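Local coordinates for alpha-glucosidase YIHQ (Escherichia coli, PDB 5AEG), which cleaves sulfoquinovosyl diacylglycerides and simpler sulfoquinovosides to release sulfoquinovose, a source of carbon and sulfur for the bacterium, at residues 387-391 and 439-444; 329-334 and 394-400; 624-630 and 647-653. All coordinates share one frame; numbering follows the deposited sequence.

Contacts 1 and 2 lie in the TIM-barrel domain and contact 3 in the C-terminal domain. Contacts 1 and 2 share helix 380-395, and their centres are about 12 Å apart. Along the chain their segments alternate: 329-334, 387-391, 394-400, 439-444. Contact 1 sets this helix against helix 422-444. Contact 2 sets its end and the following turn against barrel strand 329-334. Together they fix one helix both to its neighbour and to the barrel wall that carries the catalytic residues. Contact 3 comes later in the chain. Its centre is about 47 Å from that of contact 1 and about 42 Å from that of contact 2, and it touches neither.

Contact 1 of 3, residues 387-391 and 439-444; sequences KEVIK and EALEET
Lys387 lies across helix 422-444 and ends on the carboxylate of Glu443. Its CB leads toward that helix, and CG is set anti to the backbone N (chi1 173°), which carries the chain over Ala440. CG packs on the CA and CB of Ala440. CD comes next, 3.5 Å from Ala440 N and equally close to CB of Glu439. CE continues along the same Glu439 CB and approaches Glu443. Bends at the last two torsions then bring NZ in front of the carboxylate. Lys387 NZ is 3.0 Å from Glu443 OE2 and 3.1 Å from Glu443 OE1. It meets both oxygens on their syn sides, 17° out of the carboxylate plane, and this two-point grip would restrain the rotation of the group.

Glu443 OE1 has a second donor. Lys391 NZ reaches its anti lone pair at 3.0 Å, so two ammonium groups hold one oxygen. Lys391 NZ also bonds Glu388 OE2, at 2.6 Å, within its own helix. It therefore stands between two carboxylates and probably eases their mutual repulsion. Glu439 turns its own polar end elsewhere, with OE1 bonded to Tyr383 OH.

Beneath the charges the contact is apolar. Ile390 CG2 touches Ala440 CB at 3.8 Å, and Lys391 CG lies against Thr444 CG2 at the same distance. The small Ala440 sits where the CA atoms come nearest, 5.6 Å from CA of Lys387 to CA of Ala440. Ile390 also packs on Trp402 of barrel strand 401-404. The segments cross at -60°, with axes 9.3 Å apart. A salt-bridge network over an apolar floor thus joins two neighbouring helices on the outside of the TIM barrel.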
loop_
_atom_site.group_PDB
_atom_site.type_symbol
_atom_site.label_atom_id
_atom_site.label_comp_id
_atom_site.label_asym_id
_atom_site.label_seq_id
_atom_site.Cartn_x
_atom_site.Cartn_y
_atom_site.Cartn_z
ATOM N N LYS A 387 -2.056 -11.784 -18.969
ATOM C CA LYS A 387 -0.611 -11.713 -18.924
ATOM C C LYS A 387 0.019 -11.544 -20.340
ATOM O O LYS A 387 0.987 -10.821 -20.518
ATOM C CB LYS A 387 -0.093 -12.910 -18.157
ATOM C CG LYS A 387 1.428 -13.053 -18.178
ATOM C CD LYS A 387 1.921 -13.745 -16.919
ATOM C CE LYS A 387 1.266 -15.079 -16.538
ATOM N NZ LYS A 387 1.523 -16.104 -17.562
ATOM N N GLU A 388 -0.544 -12.193 -21.369
ATOM C CA GLU A 388 -0.048 -11.991 -22.753
ATOM C C GLU A 388 -0.348 -10.649 -23.289
ATOM O O GLU A 388 0.447 -10.088 -24.062
ATOM C CB GLU A 388 -0.587 -13.078 -23.762
ATOM C CG GLU A 388 -0.034 -14.470 -23.439
ATOM C CD GLU A 388 1.491 -14.603 -23.503
ATOM O OE1 GLU A 388 2.040 -14.074 -24.506
ATOM O OE2 GLU A 388 2.134 -15.228 -22.576
ATOM N N VAL A 389 -1.487 -10.110 -22.904
ATOM C CA VAL A 389 -1.776 -8.735 -23.232
ATOM C C VAL A 389 -0.637 -7.845 -22.713
ATOM O O VAL A 389 -0.158 -6.989 -23.453
ATOM C CB VAL A 389 -3.128 -8.260 -22.669
ATOM C CG1 VAL A 389 -3.283 -6.760 -22.754
ATOM C CG2 VAL A 389 -4.297 -8.907 -23.422
ATOM N N ILE A 390 -0.245 -8.026 -21.452
ATOM C CA ILE A 390 0.837 -7.236 -20.893
ATOM C C ILE A 390 2.094 -7.459 -21.702
ATOM O O ILE A 390 2.773 -6.492 -22.083
ATOM C CB ILE A 390 1.079 -7.520 -19.355
ATOM C CG1 ILE A 390 -0.116 -7.032 -18.509
ATOM C CG2 ILE A 390 2.282 -6.719 -18.847
ATOM C CD1 ILE A 390 -0.207 -7.648 -17.103
ATOM N N LYS A 391 2.427 -8.719 -21.975
ATOM C CA LYS A 391 3.692 -9.030 -22.663
ATOM C C LYS A 391 3.759 -8.479 -24.074
ATOM O O LYS A 391 4.752 -7.904 -24.445
ATOM C CB LYS A 391 3.968 -10.532 -22.662
ATOM C CG LYS A 391 4.391 -10.988 -21.292
ATOM C CD LYS A 391 4.115 -12.451 -21.036
ATOM C CE LYS A 391 4.774 -13.360 -22.023
ATOM N NZ LYS A 391 4.488 -14.753 -21.502
ATOM N N GLU A 439 4.531 -11.968 -13.131
ATOM C CA GLU A 439 4.787 -13.113 -14.064
ATOM C C GLU A 439 5.045 -12.662 -15.479
ATOM O O GLU A 439 5.937 -13.202 -16.163
ATOM C CB GLU A 439 3.702 -14.204 -13.967
ATOM C CG GLU A 439 3.873 -14.957 -12.678
ATOM C CD GLU A 439 2.861 -16.087 -12.433
ATOM O OE1 GLU A 439 1.760 -16.105 -12.959
ATOM O OE2 GLU A 439 3.181 -16.900 -11.577
ATOM N N ALA A 440 4.414 -11.583 -15.900
ATOM C CA ALA A 440 4.709 -11.049 -17.192
ATOM C C ALA A 440 6.170 -10.655 -17.317
ATOM O O ALA A 440 6.855 -11.002 -18.292
ATOM C CB ALA A 440 3.782 -9.895 -17.525
ATOM N N LEU A 441 6.689 -10.007 -16.278
ATOM C CA LEU A 441 8.097 -9.673 -16.238
ATOM C C LEU A 441 8.972 -10.942 -16.062
ATOM O O LEU A 441 10.043 -11.067 -16.682
ATOM C CB LEU A 441 8.495 -8.709 -15.094
ATOM C CG LEU A 441 8.246 -7.177 -15.292
ATOM C CD1 LEU A 441 6.866 -6.885 -15.701
ATOM C CD2 LEU A 441 8.617 -6.452 -13.996
ATOM N N GLU A 442 8.559 -11.794 -15.170
ATOM C CA GLU A 442 9.358 -13.027 -14.924
ATOM C C GLU A 442 9.523 -13.800 -16.267
ATOM O O GLU A 442 10.621 -14.168 -16.634
ATOM C CB GLU A 442 8.684 -13.890 -13.896
ATOM C CG GLU A 442 9.565 -14.919 -13.256
ATOM C CD GLU A 442 8.775 -15.819 -12.296
ATOM O OE1 GLU A 442 7.507 -15.867 -12.341
ATOM O OE2 GLU A 442 9.419 -16.455 -11.447
ATOM N N GLU A 443 8.430 -13.964 -16.989
ATOM C CA GLU A 443 8.421 -14.725 -18.211
ATOM C C GLU A 443 9.171 -14.074 -19.363
ATOM O O GLU A 443 9.504 -14.773 -20.262
ATOM C CB GLU A 443 6.996 -15.100 -18.613
ATOM C CG GLU A 443 6.394 -16.056 -17.602
ATOM C CD GLU A 443 4.948 -16.316 -17.770
ATOM O OE1 GLU A 443 4.350 -15.876 -18.760
ATOM O OE2 GLU A 443 4.362 -16.948 -16.870
ATOM N N THR A 444 9.477 -12.779 -19.325
ATOM C CA THR A 444 10.167 -12.076 -20.410
ATOM C C THR A 444 11.572 -11.728 -20.003
ATOM O O THR A 444 12.302 -11.096 -20.733
ATOM C CB THR A 444 9.469 -10.771 -20.804
ATOM O OG1 THR A 444 9.163 -10.018 -19.624
ATOM C CG2 THR A 444 8.195 -11.031 -21.583
#

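Contact 2 of 3, residues 329-334 and 394-400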
loop_
_atom_site.group_PDB
_atom_site.type_symbol
_atom_site.label_atom_id
_atom_site.label_comp_id
_atom_site.label_asym_id
_atom_site.label_seq_id
_atom_site.Cartn_x
_atom_site.Cartn_y
_atom_site.Cartn_z
ATOM N N GLN A 329 13.024 6.410 -20.261
ATOM C CA GLN A 329 12.094 5.268 -20.364
ATOM C C GLN A 329 10.665 5.747 -20.595
ATOM O O GLN A 329 10.318 6.909 -20.268
ATOM C CB GLN A 329 12.165 4.482 -19.063
ATOM C CG GLN A 329 13.473 3.729 -18.852
ATOM C CD GLN A 329 13.621 2.548 -19.821
ATOM O OE1 GLN A 329 12.683 1.893 -20.160
ATOM N NE2 GLN A 329 14.783 2.368 -20.324
ATOM N N PHE A 330 9.832 4.879 -21.182
ATOM C CA PHE A 330 8.433 5.201 -21.399
ATOM C C PHE A 330 7.609 4.277 -20.539
ATOM O O PHE A 330 7.796 3.030 -20.556
ATOM C CB PHE A 330 7.975 4.993 -22.878
ATOM C CG PHE A 330 6.557 5.369 -23.092
ATOM C CD1 PHE A 330 6.192 6.698 -23.109
ATOM C CD2 PHE A 330 5.580 4.410 -23.185
ATOM C CE1 PHE A 330 4.861 7.055 -23.269
ATOM C CE2 PHE A 330 4.244 4.775 -23.337
ATOM C CZ PHE A 330 3.899 6.080 -23.359
ATOM N N LEU A 331 6.703 4.874 -19.799
ATOM C CA LEU A 331 5.828 4.101 -18.901
ATOM C C LEU A 331 4.362 4.310 -19.218
ATOM O O LEU A 331 3.914 5.427 -19.528
ATOM C CB LEU A 331 6.096 4.446 -17.427
ATOM C CG LEU A 331 7.439 4.120 -16.809
ATOM C CD1 LEU A 331 8.462 5.188 -17.104
ATOM C CD2 LEU A 331 7.333 3.965 -15.285
ATOM N N ALA A 332 3.579 3.266 -19.093
ATOM C CA ALA A 332 2.165 3.288 -19.517
ATOM C C ALA A 332 1.218 2.952 -18.391
ATOM O O ALA A 332 1.513 3.275 -17.272
ATOM C CB ALA A 332 2.005 2.392 -20.754
ATOM N N TYR A 333 0.048 2.385 -18.668
ATOM C CA TYR A 333 -1.005 2.197 -17.698
ATOM C C TYR A 333 -1.822 0.972 -18.114
ATOM O O TYR A 333 -2.146 0.811 -19.330
ATOM C CB TYR A 333 -1.922 3.435 -17.658
ATOM C CG TYR A 333 -3.122 3.332 -16.783
ATOM C CD1 TYR A 333 -4.284 2.623 -17.199
ATOM C CD2 TYR A 333 -3.186 3.956 -15.562
ATOM C CE1 TYR A 333 -5.375 2.502 -16.355
ATOM C CE2 TYR A 333 -4.298 3.847 -14.723
ATOM C CZ TYR A 333 -5.388 3.102 -15.127
ATOM O OH TYR A 333 -6.470 2.998 -14.354
ATOM N N ILE A 334 -2.243 0.206 -17.105
ATOM C CA ILE A 334 -3.148 -0.917 -17.278
ATOM C C ILE A 334 -3.934 -1.137 -15.977
ATOM O O ILE A 334 -3.451 -0.793 -14.865
ATOM C CB ILE A 334 -2.406 -2.196 -17.761
ATOM C CG1 ILE A 334 -3.453 -3.294 -18.064
ATOM C CG2 ILE A 334 -1.398 -2.762 -16.778
ATOM C CD1 ILE A 334 -2.858 -4.410 -18.883
ATOM N N MET A 394 2.618 -4.101 -24.063
ATOM C CA MET A 394 3.437 -3.152 -23.259
ATOM C C MET A 394 4.899 -3.516 -23.298
ATOM O O MET A 394 5.735 -2.700 -23.653
ATOM C CB MET A 394 2.917 -3.072 -21.825
ATOM C CG MET A 394 1.377 -2.996 -21.790
ATOM S SD MET A 394 0.564 -2.870 -20.126
ATOM C CE MET A 394 1.191 -1.289 -19.912
ATOM N N ILE A 395 5.235 -4.735 -22.925
ATOM C CA ILE A 395 6.667 -5.091 -22.858
ATOM C C ILE A 395 7.298 -5.097 -24.243
ATOM O O ILE A 395 8.343 -4.494 -24.435
ATOM C CB ILE A 395 6.919 -6.482 -22.188
ATOM C CG1 ILE A 395 6.471 -6.416 -20.695
ATOM C CG2 ILE A 395 8.396 -6.825 -22.277
ATOM C CD1 ILE A 395 6.414 -7.707 -19.888
ATOM N N GLU A 396 6.650 -5.758 -25.200
ATOM C CA GLU A 396 7.157 -5.773 -26.576
ATOM C C GLU A 396 7.115 -4.429 -27.255
ATOM O O GLU A 396 7.908 -4.224 -28.108
ATOM C CB GLU A 396 6.499 -6.891 -27.413
ATOM C CG GLU A 396 7.108 -8.227 -27.042
ATOM C CD GLU A 396 6.498 -9.415 -27.788
ATOM O OE1 GLU A 396 5.903 -9.233 -28.890
ATOM O OE2 GLU A 396 6.609 -10.535 -27.242
ATOM N N LEU A 397 6.233 -3.497 -26.845
ATOM C CA LEU A 397 6.241 -2.164 -27.362
ATOM C C LEU A 397 7.490 -1.417 -26.897
ATOM O O LEU A 397 7.872 -0.404 -27.474
ATOM C CB LEU A 397 4.971 -1.457 -26.935
ATOM C CG LEU A 397 4.745 0.025 -27.322
ATOM C CD1 LEU A 397 4.538 0.245 -28.789
ATOM C CD2 LEU A 397 3.556 0.572 -26.597
ATOM N N GLY A 398 8.159 -1.917 -25.851
ATOM C CA GLY A 398 9.326 -1.168 -25.335
ATOM C C GLY A 398 9.074 -0.360 -24.045
ATOM O O GLY A 398 9.941 0.393 -23.596
ATOM N N CYS A 399 7.936 -0.571 -23.418
ATOM C CA CYS A 399 7.647 0.111 -22.134
ATOM C C CYS A 399 8.637 -0.297 -21.092
ATOM O O CYS A 399 8.910 -1.498 -20.868
ATOM C CB CYS A 399 6.234 -0.180 -21.659
ATOM S SG CYS A 399 4.937 0.494 -22.671
ATOM N N GLY A 400 9.136 0.706 -20.368
ATOM C CA GLY A 400 9.973 0.455 -19.206
ATOM C C GLY A 400 9.263 0.212 -17.846
ATOM O O GLY A 400 9.909 -0.105 -16.853
HETATM O O HOH W 1 11.020 2.431 -22.265
#
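Gly398, with positive phi (102°), forms a Schellman motif at the C-terminal end of helix 380-395, and the chain turns back so that Cys399 and Gly400 meet Phe330 on barrel strand 329-334. Cys399 N reaches back to Met394 O, and Gly398 N to Ile395 O. Gly400 N donates to Phe330 O at 2.7 Å, with an N-H...O angle of 148°. Phe330 O also lies 3.3 Å from Cys399 CA. Gln329 bends its amide over the turn, and its OE1 comes within 3.2 Å of CA of Gly400, an approach that a side chain on Gly400 would block. Water 1 accepts from Phe330 N and lies within donating distance of Gln329 OE1 and Gly398 O.

Cys399 SG sits at the edge of the Phe330 ring, 4.0 Å from CD2, and also touches Ala332 CB. Met394 bends at its last torsion, which lays CE 3.9 Å from Ala332 CB while SD packs against the branch of Ile334. Tyr333 points the other way. Its OH bonds the nucleophile Asp405, so this strand packs on its helix and also reaches the active site. The whole is the closing turn of a beta-alpha-beta crossover in a TIM barrel, just before strand 401-404.

Contact 3 of 3, residues 624-630 and 647-653; sequences SDWTLYL and GEVTVNA
Thr627 and Thr650 face each other on the exposed side of a two-stranded antiparallel sheet, their OG1 atoms hydrogen-bonded at 2.6 Å. Both hydroxyls lie beside their own backbone N, and either may be the donor.

The backbones pair in register. Trp626 with Val651, Leu628 with Val649 and Leu630 with Gly647 each exchange two bonds, which satisfies the N-H and C=O of all six residues. Val649 N to Leu628 O is 2.8 Å long. Trp626 N to Val651 O is more bent, 136° at the hydrogen. Beyond Asp625 and Asn652, at the other end of the ladder, Ala653 N donates to Ser624 O at 2.8 Å.

Two polar side-chain ends find partners nearby: Asp625 OD1 pairs with Arg623, and Tyr629 OH bonds Asp597. Glu648 OE1 only abuts the edge of the Tyr629 ring, 3.6 Å from CD1. Glu648 OE2 lies 3.3 Å from Leu628 O without a hydrogen bond, since both are acceptors.

On the other side, Leu628 and Val649 run side by side, with Leu628 CG 3.6 Å from Val649 CG1. Leu628 also packs on Leu614 and Phe661. An alanine in place of Leu628 would lose these contacts and is likely to open a gap between Val649 and Phe661. This is an antiparallel beta ladder, one side exposed and the other facing the interior of the C-terminal beta domain.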
loop_
_atom_site.group_PDB
_atom_site.type_symbol
_atom_site.label_atom_id
_atom_site.label_comp_id
_atom_site.label_asym_id
_atom_site.label_seq_id
_atom_site.Cartn_x
_atom_site.Cartn_y
_atom_site.Cartn_z
ATOM N N SER A 624 7.412 28.694 7.294
ATOM C CA SER A 624 8.783 29.121 7.066
ATOM C C SER A 624 9.770 28.311 7.943
ATOM O O SER A 624 11.029 28.303 7.726
ATOM C CB SER A 624 8.844 30.649 7.304
ATOM O OG SER A 624 8.757 30.877 8.668
ATOM N N ASP A 625 9.225 27.547 8.883
ATOM C CA ASP A 625 10.050 26.659 9.714
ATOM C C ASP A 625 9.237 25.331 9.994
ATOM O O ASP A 625 8.106 25.207 9.562
ATOM C CB ASP A 625 10.444 27.381 11.018
ATOM C CG ASP A 625 9.252 27.794 11.876
ATOM O OD1 ASP A 625 8.082 27.497 11.630
ATOM O OD2 ASP A 625 9.491 28.448 12.887
ATOM N N TRP A 626 9.807 24.434 10.777
ATOM C CA TRP A 626 9.247 23.129 11.018
ATOM C C TRP A 626 9.881 22.518 12.282
ATOM O O TRP A 626 11.083 22.718 12.545
ATOM C CB TRP A 626 9.513 22.213 9.811
ATOM C CG TRP A 626 8.683 20.957 9.829
ATOM C CD1 TRP A 626 9.082 19.695 10.009
ATOM C CD2 TRP A 626 7.293 20.921 9.586
ATOM N NE1 TRP A 626 7.992 18.830 9.901
ATOM C CE2 TRP A 626 6.878 19.567 9.684
ATOM C CE3 TRP A 626 6.316 21.939 9.340
ATOM C CZ2 TRP A 626 5.562 19.193 9.503
ATOM C CZ3 TRP A 626 4.953 21.551 9.178
ATOM C CH2 TRP A 626 4.619 20.198 9.321
ATOM N N THR A 627 9.053 21.803 13.021
ATOM C CA THR A 627 9.399 21.194 14.358
ATOM C C THR A 627 9.255 19.710 14.193
ATOM O O THR A 627 8.277 19.228 13.584
ATOM C CB THR A 627 8.467 21.803 15.424
ATOM O OG1 THR A 627 8.701 23.211 15.522
ATOM C CG2 THR A 627 8.693 21.176 16.806
ATOM N N LEU A 628 10.249 18.963 14.650
ATOM C CA LEU A 628 10.334 17.544 14.500
ATOM C C LEU A 628 11.145 17.038 15.681
ATOM O O LEU A 628 11.618 17.851 16.514
ATOM C CB LEU A 628 11.053 17.184 13.214
ATOM C CG LEU A 628 12.455 17.754 13.127
ATOM C CD1 LEU A 628 13.392 16.641 12.718
ATOM C CD2 LEU A 628 12.518 18.935 12.157
ATOM N N TYR A 629 11.326 15.728 15.706
ATOM C CA TYR A 629 12.007 15.046 16.786
ATOM C C TYR A 629 13.271 14.407 16.304
ATOM O O TYR A 629 13.255 13.616 15.378
ATOM C CB TYR A 629 11.047 13.992 17.466
ATOM C CG TYR A 629 11.753 13.286 18.582
ATOM C CD1 TYR A 629 11.996 13.955 19.824
ATOM C CD2 TYR A 629 12.255 12.016 18.423
ATOM C CE1 TYR A 629 12.652 13.283 20.894
ATOM C CE2 TYR A 629 12.929 11.359 19.478
ATOM C CZ TYR A 629 13.157 12.038 20.697
ATOM O OH TYR A 629 13.853 11.325 21.708
ATOM N N LEU A 630 14.402 14.652 17.003
ATOM C CA LEU A 630 15.589 13.884 16.752
ATOM C C LEU A 630 15.887 12.919 17.906
ATOM O O LEU A 630 15.898 13.357 19.078
ATOM C CB LEU A 630 16.799 14.837 16.589
ATOM C CG LEU A 630 16.734 15.849 15.433
ATOM C CD1 LEU A 630 17.975 16.822 15.446
ATOM C CD2 LEU A 630 16.700 15.149 14.114
ATOM N N GLY A 647 16.442 15.460 20.811
ATOM C CA GLY A 647 15.391 16.257 21.403
ATOM C C GLY A 647 14.480 16.796 20.286
ATOM O O GLY A 647 14.805 16.648 19.079
ATOM N N GLU A 648 13.461 17.523 20.674
ATOM C CA GLU A 648 12.653 18.264 19.753
ATOM C C GLU A 648 13.516 19.364 19.144
ATOM O O GLU A 648 14.318 20.030 19.900
ATOM C CB GLU A 648 11.470 18.882 20.489
ATOM C CG GLU A 648 10.245 19.090 19.617
ATOM C CD GLU A 648 9.551 17.770 19.238
ATOM O OE1 GLU A 648 9.796 16.778 19.915
ATOM O OE2 GLU A 648 8.790 17.699 18.237
ATOM N N VAL A 649 13.321 19.679 17.842
ATOM C CA VAL A 649 14.063 20.764 17.198
ATOM C C VAL A 649 13.170 21.522 16.269
ATOM O O VAL A 649 12.262 20.930 15.621
ATOM C CB VAL A 649 15.289 20.188 16.473
ATOM C CG1 VAL A 649 14.903 19.296 15.322
ATOM C CG2 VAL A 649 16.183 21.279 15.976
ATOM N N THR A 650 13.375 22.819 16.199
ATOM C CA THR A 650 12.676 23.633 15.186
ATOM C C THR A 650 13.724 24.168 14.270
ATOM O O THR A 650 14.778 24.664 14.761
ATOM C CB THR A 650 11.826 24.708 15.872
ATOM O OG1 THR A 650 10.815 24.076 16.704
ATOM C CG2 THR A 650 11.209 25.710 14.803
ATOM N N VAL A 651 13.564 24.031 12.967
ATOM C CA VAL A 651 14.543 24.555 11.989
ATOM C C VAL A 651 13.879 25.361 10.921
ATOM O O VAL A 651 12.715 25.126 10.586
ATOM C CB VAL A 651 15.369 23.440 11.276
ATOM C CG1 VAL A 651 16.313 22.785 12.241
ATOM C CG2 VAL A 651 14.460 22.350 10.615
ATOM N N ASN A 652 14.622 26.336 10.352
ATOM C CA ASN A 652 14.132 27.004 9.173
ATOM C C ASN A 652 13.962 26.006 8.027
ATOM O O ASN A 652 14.775 25.106 7.813
ATOM C CB ASN A 652 15.103 28.097 8.737
ATOM C CG ASN A 652 14.952 29.343 9.589
ATOM O OD1 ASN A 652 13.956 29.548 10.353
ATOM N ND2 ASN A 652 15.927 30.210 9.460
ATOM N N ALA A 653 12.873 26.181 7.307
ATOM C CA ALA A 653 12.480 25.212 6.309
ATOM C C ALA A 653 11.871 25.901 5.074
ATOM O O ALA A 653 10.644 25.714 4.752
ATOM C CB ALA A 653 11.486 24.195 6.938
#